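Local structure of vanadium-dependent bromoperoxidase (Corallina officinalis, 1QHB) at residues A[72-77]-A[92-97]; A[162-167]-A[182-187]; A[191-196]-A[216-221]. The protein catalyses the bromination of organic substrates with hydrogen peroxide and bromide, using a vanadate cofactor, and works as a homododecamer whose subunits each bind a calcium ion important for stability. All blocks are in the same frame, centred on the assembly; numbering follows the deposited sequence.

Contact 1 (A[72-77]-A[92-97]); sequences PDDFLA and ALTLGP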
loop_
_atom_site.group_PDB
_atom_site.type_symbol
_atom_site.label_atom_id
_atom_site.label_comp_id
_atom_site.label_asym_id
_atom_site.label_seq_id
_atom_site.Cartn_x
_atom_site.Cartn_y
_atom_site.Cartn_z
ATOM N N PRO A 72 -9.230 -10.598 -50.503
ATOM C CA PRO A 72 -9.079 -9.594 -49.448
ATOM C C PRO A 72 -9.003 -10.277 -48.121
ATOM O O PRO A 72 -8.150 -9.932 -47.276
ATOM C CB PRO A 72 -10.243 -8.623 -49.640
ATOM C CG PRO A 72 -11.185 -9.261 -50.588
ATOM C CD PRO A 72 -10.399 -10.279 -51.386
ATOM N N ASP A 73 -9.714 -11.364 -47.884
ATOM C CA ASP A 73 -9.606 -12.088 -46.621
ATOM C C ASP A 73 -8.183 -12.519 -46.300
ATOM O O ASP A 73 -7.804 -12.715 -45.133
ATOM C CB ASP A 73 -10.512 -13.325 -46.611
ATOM C CG ASP A 73 -11.994 -13.023 -46.486
ATOM O OD1 ASP A 73 -12.439 -11.868 -46.415
ATOM O OD2 ASP A 73 -12.813 -13.970 -46.442
ATOM N N ASP A 74 -7.347 -12.803 -47.288
ATOM C CA ASP A 74 -5.957 -13.208 -47.014
ATOM C C ASP A 74 -5.222 -12.048 -46.345
ATOM O O ASP A 74 -4.476 -12.328 -45.446
ATOM C CB ASP A 74 -5.224 -13.556 -48.301
ATOM C CG ASP A 74 -5.725 -14.839 -48.946
ATOM O OD1 ASP A 74 -6.327 -15.679 -48.237
ATOM O OD2 ASP A 74 -5.511 -15.040 -50.156
ATOM N N PHE A 75 -5.486 -10.795 -46.769
ATOM C CA PHE A 75 -4.817 -9.672 -46.100
ATOM C C PHE A 75 -5.384 -9.426 -44.708
ATOM O O PHE A 75 -4.636 -9.241 -43.758
ATOM C CB PHE A 75 -4.933 -8.414 -46.962
ATOM C CG PHE A 75 -4.226 -7.235 -46.348
ATOM C CD1 PHE A 75 -2.897 -7.070 -46.531
ATOM C CD2 PHE A 75 -4.921 -6.285 -45.592
ATOM C CE1 PHE A 75 -2.196 -5.998 -45.991
ATOM C CE2 PHE A 75 -4.247 -5.217 -45.041
ATOM C CZ PHE A 75 -2.893 -5.054 -45.265
ATOM N N LEU A 76 -6.685 -9.488 -44.549
ATOM C CA LEU A 76 -7.369 -9.278 -43.273
ATOM C C LEU A 76 -6.987 -10.338 -42.257
ATOM O O LEU A 76 -6.815 -10.015 -41.094
ATOM C CB LEU A 76 -8.881 -9.204 -43.451
ATOM C CG LEU A 76 -9.347 -8.031 -44.306
ATOM C CD1 LEU A 76 -10.790 -8.170 -44.751
ATOM C CD2 LEU A 76 -9.089 -6.705 -43.572
ATOM N N ALA A 77 -6.727 -11.570 -42.673
ATOM C CA ALA A 77 -6.293 -12.634 -41.747
ATOM C C ALA A 77 -4.854 -12.368 -41.338
ATOM O O ALA A 77 -4.459 -12.549 -40.178
ATOM C CB ALA A 77 -6.400 -14.015 -42.393
ATOM N N ALA A 92 -1.335 -20.723 -40.154
ATOM C CA ALA A 92 -2.525 -21.024 -40.950
ATOM C C ALA A 92 -2.753 -19.994 -42.044
ATOM O O ALA A 92 -3.810 -20.032 -42.696
ATOM C CB ALA A 92 -3.712 -21.166 -39.997
ATOM N N LEU A 93 -1.842 -19.046 -42.258
ATOM C CA LEU A 93 -2.082 -18.024 -43.268
ATOM C C LEU A 93 -1.828 -18.594 -44.656
ATOM O O LEU A 93 -1.113 -19.565 -44.808
ATOM C CB LEU A 93 -1.159 -16.824 -43.113
ATOM C CG LEU A 93 -1.375 -15.971 -41.848
ATOM C CD1 LEU A 93 -0.243 -14.975 -41.724
ATOM C CD2 LEU A 93 -2.739 -15.297 -41.865
ATOM N N THR A 94 -2.337 -17.898 -45.669
ATOM C CA THR A 94 -2.114 -18.309 -47.028
ATOM C C THR A 94 -0.845 -17.635 -47.552
ATOM O O THR A 94 -0.832 -16.434 -47.729
ATOM C CB THR A 94 -3.278 -17.892 -47.938
ATOM O OG1 THR A 94 -4.466 -18.489 -47.388
ATOM C CG2 THR A 94 -3.024 -18.408 -49.340
ATOM N N LEU A 95 0.141 -18.475 -47.862
ATOM C CA LEU A 95 1.391 -17.957 -48.403
ATOM C C LEU A 95 1.706 -18.521 -49.778
ATOM O O LEU A 95 1.731 -19.753 -49.864
ATOM C CB LEU A 95 2.508 -18.430 -47.462
ATOM C CG LEU A 95 3.923 -17.953 -47.701
ATOM C CD1 LEU A 95 3.995 -16.432 -47.543
ATOM C CD2 LEU A 95 4.892 -18.635 -46.727
ATOM N N GLY A 96 2.015 -17.732 -50.780
ATOM C CA GLY A 96 2.423 -18.346 -52.052
ATOM C C GLY A 96 1.263 -18.750 -52.929
ATOM O O GLY A 96 0.102 -18.659 -52.568
ATOM N N PRO A 97 1.566 -19.163 -54.143
ATOM C CA PRO A 97 0.552 -19.540 -55.124
ATOM C C PRO A 97 0.123 -20.982 -54.995
ATOM O O PRO A 97 0.623 -21.820 -54.220
ATOM C CB PRO A 97 1.307 -19.230 -56.427
ATOM C CG PRO A 97 2.645 -19.843 -56.075
ATOM C CD PRO A 97 2.943 -19.381 -54.661
#

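Contact 2 (A[162-167]-A[182-187]); sequences LYLMAL and AAFIRS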
loop_
_atom_site.group_PDB
_atom_site.type_symbol
_atom_site.label_atom_id
_atom_site.label_comp_id
_atom_site.label_asym_id
_atom_site.label_seq_id
_atom_site.Cartn_x
_atom_site.Cartn_y
_atom_site.Cartn_z
ATOM N N LEU A 162 13.832 7.133 -57.265
ATOM C CA LEU A 162 14.249 5.723 -57.243
ATOM C C LEU A 162 14.476 5.167 -58.629
ATOM O O LEU A 162 15.330 4.253 -58.779
ATOM C CB LEU A 162 13.185 4.819 -56.584
ATOM C CG LEU A 162 12.867 5.063 -55.118
ATOM C CD1 LEU A 162 11.788 4.134 -54.589
ATOM C CD2 LEU A 162 14.125 4.947 -54.283
ATOM N N TYR A 163 13.662 5.574 -59.609
ATOM C CA TYR A 163 13.891 5.069 -60.988
ATOM C C TYR A 163 15.215 5.617 -61.517
ATOM O O TYR A 163 16.015 4.918 -62.151
ATOM C CB TYR A 163 12.778 5.546 -61.922
ATOM C CG TYR A 163 11.558 4.634 -61.995
ATOM C CD1 TYR A 163 11.607 3.415 -62.636
ATOM C CD2 TYR A 163 10.344 5.067 -61.523
ATOM C CE1 TYR A 163 10.511 2.580 -62.736
ATOM C CE2 TYR A 163 9.220 4.269 -61.618
ATOM C CZ TYR A 163 9.325 3.036 -62.207
ATOM O OH TYR A 163 8.194 2.258 -62.267
ATOM N N LEU A 164 15.559 6.846 -61.230
ATOM C CA LEU A 164 16.821 7.442 -61.679
ATOM C C LEU A 164 18.009 6.822 -60.968
ATOM O O LEU A 164 19.065 6.634 -61.600
ATOM C CB LEU A 164 16.824 8.960 -61.520
ATOM C CG LEU A 164 15.826 9.612 -62.493
ATOM C CD1 LEU A 164 15.436 10.971 -61.979
ATOM C CD2 LEU A 164 16.461 9.723 -63.900
ATOM N N MET A 165 17.824 6.396 -59.702
ATOM C CA MET A 165 18.915 5.738 -59.012
ATOM C C MET A 165 19.135 4.383 -59.677
ATOM O O MET A 165 20.262 3.973 -59.766
ATOM C CB MET A 165 18.627 5.466 -57.555
ATOM C CG MET A 165 18.687 6.723 -56.699
ATOM S SD MET A 165 17.992 6.284 -55.089
ATOM C CE MET A 165 18.635 7.664 -54.132
ATOM N N ALA A 166 18.047 3.717 -60.057
ATOM C CA ALA A 166 18.191 2.420 -60.725
ATOM C C ALA A 166 18.859 2.595 -62.089
ATOM O O ALA A 166 19.687 1.755 -62.454
ATOM C CB ALA A 166 16.815 1.833 -60.882
ATOM N N LEU A 167 18.560 3.652 -62.857
ATOM C CA LEU A 167 19.228 3.791 -64.161
ATOM C C LEU A 167 20.658 4.239 -63.979
ATOM O O LEU A 167 21.526 3.927 -64.804
ATOM C CB LEU A 167 18.465 4.797 -65.029
ATOM C CG LEU A 167 17.034 4.460 -65.423
ATOM C CD1 LEU A 167 16.304 5.690 -65.948
ATOM C CD2 LEU A 167 17.014 3.350 -66.474
ATOM N N ALA A 182 27.649 13.552 -67.828
ATOM C CA ALA A 182 26.827 14.763 -67.933
ATOM C C ALA A 182 25.441 14.596 -68.495
ATOM O O ALA A 182 24.491 15.231 -68.018
ATOM C CB ALA A 182 27.609 15.817 -68.707
ATOM N N ALA A 183 25.225 13.836 -69.549
ATOM C CA ALA A 183 23.921 13.682 -70.174
ATOM C C ALA A 183 22.968 13.058 -69.166
ATOM O O ALA A 183 21.866 13.629 -69.061
ATOM C CB ALA A 183 24.012 12.830 -71.444
ATOM N N PHE A 184 23.341 11.979 -68.501
ATOM C CA PHE A 184 22.509 11.406 -67.450
ATOM C C PHE A 184 22.341 12.341 -66.255
ATOM O O PHE A 184 21.245 12.625 -65.779
ATOM C CB PHE A 184 23.127 10.062 -66.984
ATOM C CG PHE A 184 22.258 9.466 -65.909
ATOM C CD1 PHE A 184 21.172 8.690 -66.261
ATOM C CD2 PHE A 184 22.509 9.738 -64.562
ATOM C CE1 PHE A 184 20.353 8.153 -65.275
ATOM C CE2 PHE A 184 21.669 9.213 -63.593
ATOM C CZ PHE A 184 20.594 8.414 -63.967
ATOM N N ILE A 185 23.397 12.851 -65.650
ATOM C CA ILE A 185 23.275 13.707 -64.466
ATOM C C ILE A 185 22.414 14.905 -64.742
ATOM O O ILE A 185 21.452 15.209 -64.011
ATOM C CB ILE A 185 24.651 14.085 -63.925
ATOM C CG1 ILE A 185 25.391 12.815 -63.457
ATOM C CG2 ILE A 185 24.632 15.130 -62.806
ATOM C CD1 ILE A 185 24.781 12.163 -62.229
ATOM N N ARG A 186 22.645 15.624 -65.842
ATOM C CA ARG A 186 21.870 16.837 -66.145
ATOM C C ARG A 186 20.414 16.541 -66.382
ATOM O O ARG A 186 19.509 17.284 -66.030
ATOM C CB ARG A 186 22.519 17.477 -67.366
ATOM C CG ARG A 186 23.932 17.974 -67.143
ATOM C CD ARG A 186 23.998 19.258 -66.327
ATOM N NE ARG A 186 24.767 20.289 -67.021
ATOM C CZ ARG A 186 24.682 21.601 -66.833
ATOM N NH1 ARG A 186 23.840 22.126 -65.944
ATOM N NH2 ARG A 186 25.445 22.422 -67.552
ATOM N N SER A 187 20.105 15.438 -67.039
ATOM C CA SER A 187 18.731 15.022 -67.313
ATOM C C SER A 187 18.067 14.546 -66.039
ATOM O O SER A 187 16.866 14.754 -65.854
ATOM C CB SER A 187 18.763 13.993 -68.450
ATOM O OG SER A 187 18.067 12.831 -68.100
#

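Contact 3 (A[191-196]-A[216-221]); sequences RLNGLE and GEVTVG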
loop_
_atom_site.group_PDB
_atom_site.type_symbol
_atom_site.label_atom_id
_atom_site.label_comp_id
_atom_site.label_asym_id
_atom_site.label_seq_id
_atom_site.Cartn_x
_atom_site.Cartn_y
_atom_site.Cartn_z
ATOM N N ARG A 191 14.738 16.701 -64.569
ATOM C CA ARG A 191 13.492 15.945 -64.458
ATOM C C ARG A 191 13.007 16.006 -63.015
ATOM O O ARG A 191 11.861 16.412 -62.786
ATOM C CB ARG A 191 13.755 14.555 -65.061
ATOM C CG ARG A 191 13.987 14.768 -66.578
ATOM C CD ARG A 191 13.902 13.488 -67.397
ATOM N NE ARG A 191 15.072 12.658 -67.128
ATOM C CZ ARG A 191 15.363 11.465 -67.618
ATOM N NH1 ARG A 191 14.525 10.899 -68.466
ATOM N NH2 ARG A 191 16.482 10.837 -67.251
ATOM N N LEU A 192 13.917 15.875 -62.032
ATOM C CA LEU A 192 13.510 15.967 -60.645
ATOM C C LEU A 192 13.117 17.406 -60.373
ATOM O O LEU A 192 12.079 17.585 -59.704
ATOM C CB LEU A 192 14.593 15.509 -59.680
ATOM C CG LEU A 192 15.030 14.034 -59.806
ATOM C CD1 LEU A 192 16.295 13.847 -58.998
ATOM C CD2 LEU A 192 13.894 13.135 -59.335
ATOM N N ASN A 193 13.830 18.386 -60.936
ATOM C CA ASN A 193 13.435 19.772 -60.692
ATOM C C ASN A 193 12.159 20.173 -61.443
ATOM O O ASN A 193 11.630 21.269 -61.206
ATOM C CB ASN A 193 14.525 20.787 -60.990
ATOM C CG ASN A 193 15.601 20.797 -59.927
ATOM O OD1 ASN A 193 15.296 20.484 -58.773
ATOM N ND2 ASN A 193 16.829 21.135 -60.275
ATOM N N GLY A 194 11.604 19.309 -62.264
ATOM C CA GLY A 194 10.341 19.577 -62.893
ATOM C C GLY A 194 9.213 19.070 -62.019
ATOM O O GLY A 194 8.096 19.197 -62.460
ATOM N N LEU A 195 9.447 18.450 -60.873
ATOM C CA LEU A 195 8.373 17.932 -60.046
ATOM C C LEU A 195 8.087 18.904 -58.924
ATOM O O LEU A 195 8.950 19.461 -58.251
ATOM C CB LEU A 195 8.710 16.551 -59.487
ATOM C CG LEU A 195 9.140 15.519 -60.542
ATOM C CD1 LEU A 195 9.631 14.261 -59.849
ATOM C CD2 LEU A 195 7.949 15.213 -61.443
ATOM N N GLU A 196 6.803 19.118 -58.666
ATOM C CA GLU A 196 6.305 20.026 -57.642
ATOM C C GLU A 196 6.901 19.801 -56.268
ATOM O O GLU A 196 7.194 20.787 -55.572
ATOM C CB GLU A 196 4.784 19.831 -57.627
ATOM C CG GLU A 196 4.066 20.619 -56.547
ATOM C CD GLU A 196 2.589 20.248 -56.480
ATOM O OE1 GLU A 196 2.075 19.421 -57.271
ATOM O OE2 GLU A 196 1.942 20.840 -55.593
ATOM N N GLY A 216 14.317 20.868 -51.399
ATOM C CA GLY A 216 14.245 21.914 -52.414
ATOM C C GLY A 216 14.975 21.441 -53.675
ATOM O O GLY A 216 15.191 20.287 -54.006
ATOM N N GLU A 217 15.476 22.413 -54.420
ATOM C CA GLU A 217 16.109 22.281 -55.702
ATOM C C GLU A 217 17.217 21.233 -55.707
ATOM O O GLU A 217 18.105 21.175 -54.870
ATOM C CB GLU A 217 16.620 23.669 -56.106
ATOM C CG GLU A 217 16.997 23.725 -57.584
ATOM C CD GLU A 217 17.869 24.909 -57.961
ATOM O OE1 GLU A 217 18.195 25.750 -57.101
ATOM O OE2 GLU A 217 18.239 24.982 -59.156
ATOM N N VAL A 218 17.138 20.356 -56.715
ATOM C CA VAL A 218 18.168 19.334 -56.822
ATOM C C VAL A 218 19.358 19.886 -57.605
ATOM O O VAL A 218 19.156 20.554 -58.617
ATOM C CB VAL A 218 17.574 18.121 -57.540
ATOM C CG1 VAL A 218 18.580 16.986 -57.646
ATOM C CG2 VAL A 218 16.291 17.741 -56.804
ATOM N N THR A 219 20.560 19.650 -57.127
ATOM C CA THR A 219 21.783 20.079 -57.767
ATOM C C THR A 219 22.719 18.857 -57.790
ATOM O O THR A 219 22.469 17.863 -57.098
ATOM C CB THR A 219 22.504 21.179 -56.972
ATOM O OG1 THR A 219 22.844 20.583 -55.699
ATOM C CG2 THR A 219 21.703 22.437 -56.692
ATOM N N VAL A 220 23.854 18.924 -58.468
ATOM C CA VAL A 220 24.825 17.842 -58.471
ATOM C C VAL A 220 25.327 17.602 -57.042
ATOM O O VAL A 220 25.605 16.459 -56.692
ATOM C CB VAL A 220 26.099 18.128 -59.312
ATOM C CG1 VAL A 220 26.986 16.882 -59.395
ATOM C CG2 VAL A 220 25.750 18.567 -60.704
ATOM N N GLY A 221 25.427 18.630 -56.219
ATOM C CA GLY A 221 25.906 18.558 -54.861
ATOM C C GLY A 221 24.960 17.944 -53.876
ATOM O O GLY A 221 25.415 17.576 -52.794
#

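Contact 1 (A[72-77]-A[92-97])
Asp74 and Thr94 face each other where the first turns of helix 72-84 meet the loop that follows helix 87-91. Asp74 CA and Thr94 CA lie 6.4 Å apart. The two side chains meet at an oblique angle. Thr94 directs its CB at the helix, and its hydroxyl reaches the carboxylate of Asp74. The bond from Thr94 OG1 to Asp74 OD1 is weak, at 3.5 Å. Asp74 does not start out aimed at the loop. Its CG stands beside the backbone N (chi1 -70°), and this swings the carboxylate over to Thr94. The carbon side of the threonine also touches the acid, with Thr94 CB 3.8 Å from Asp74 OD1. One turn further on, Ala77 points its methyl at the loop. Leu93 meets it with a single branch: Leu93 CD2 lies 3.9 Å from Ala77 CB. Leu93 CD2 also rests on the helix backbone, 3.7 Å from Ala77 C. Leu93 reaches there with CG anti to its own carbonyl carbon (chi1 -67°). Phe78 and Ala81 of the same helix, and Trp123 of strand 123-124, also touch Leu93. The chain passes through helix 72-84 and helix 87-91, and the loop after them comes back beside the first turns of helix 72-84. The contact lies at the protein surface, near two other subunits. Asp73 OD2 is hydrogen-bonded to Gln361 of a second subunit, a residue that binds calcium there. One long, weak polar bond at an exposed threonine and one small methyl contact imply a light attachment, in which neither pair alone is likely to hold the loop firmly.

Contact 2 (A[162-167]-A[182-187])
Phe184 carries most of this contact between helix 153-167 and helix 182-192, reaching across from the second helix to Leu164 and Leu167. Its CG is anti to the backbone N (chi1 -179°), which extends the ring towards the other helix. The far end of the ring meets main chain as well as side chain. Leu164 O lies near the ring plane, at its edge, 3.3 Å from Phe184 CZ, an approach that probably suits the weakly positive ring edge. Leu164 also offers a methyl, with its CD2 4.3 Å from Phe184 CZ. Leu167 approaches obliquely, one turn later, and its CB is 3.9 Å from Phe184 CE1. With an alanine in place of Phe184, the ring between the helices is gone, and a gap beside Leu164 and Leu167 would probably open. The ring also touches Ile171, in the loop that connects the two helices. Other sides of helix 153-167 are covered in turn: Tyr163 packs on helix 439-456 and on Ile414 of helix 407-422, while Met165 meets Ile543 and Met547 of helix 530-548.

Contact 3 (A[191-196]-A[216-221])
A type I beta turn from Leu192 to Leu195 ends helix 182-192, and Asn193 within it grips the extended backbone at Val218. The amide of Asn193 uses both its ends. Val218 N donates to Asn193 OD1 at 2.8 Å, nearly straight at 170°. Asn193 ND2 gives a hydrogen to Val218 O at 2.9 Å. Each bond lies in the acceptor's carbonyl plane and falls on a lone pair. Two bonds to one residue fix the rotation of the amide, pairing with the backbone much as a neighbouring strand would. With CG beside the backbone N (chi1 -75°), the amide leaves the turn towards the loop. Glu217 borders it on one flank, its CG 3.7 Å from Asn193 ND2. Next to the polar pair, Leu192 and Val218 meet through methyls and methylene. Leu192 CB is 4.0 Å from Val218 CG2, and Leu192 CD1 approaches Val218 CG1. The loop is braced further by Asn222, which bonds to Glu217 O and Thr219 N. Phe198 of helix 196-199 and Leu223 touch both Leu192 and Val218. Leu192 also packs on Ala160 of helix 153-167, and Arg191 makes a salt bridge to Asp444 of helix 439-456.

Overall arrangement
The three contacts come one after another along the chain, without overlap. Contact 1 stands apart, with its centre about 38 Å from that of contact 2 and about 41 Å from that of contact 3. It lies at the surface beside other subunits of the dodecamer. Contacts 2 and 3 are neighbours, with centres about 12 Å apart, and both use helix 182-192. Contact 2 joins its start to helix 153-167, and contact 3 ties its end to the loop after helix 208-213. They touch through Leu164 against Arg191 and Leu192. Together they give both ends of helix 182-192 packing partners, away from the vanadate and calcium sites.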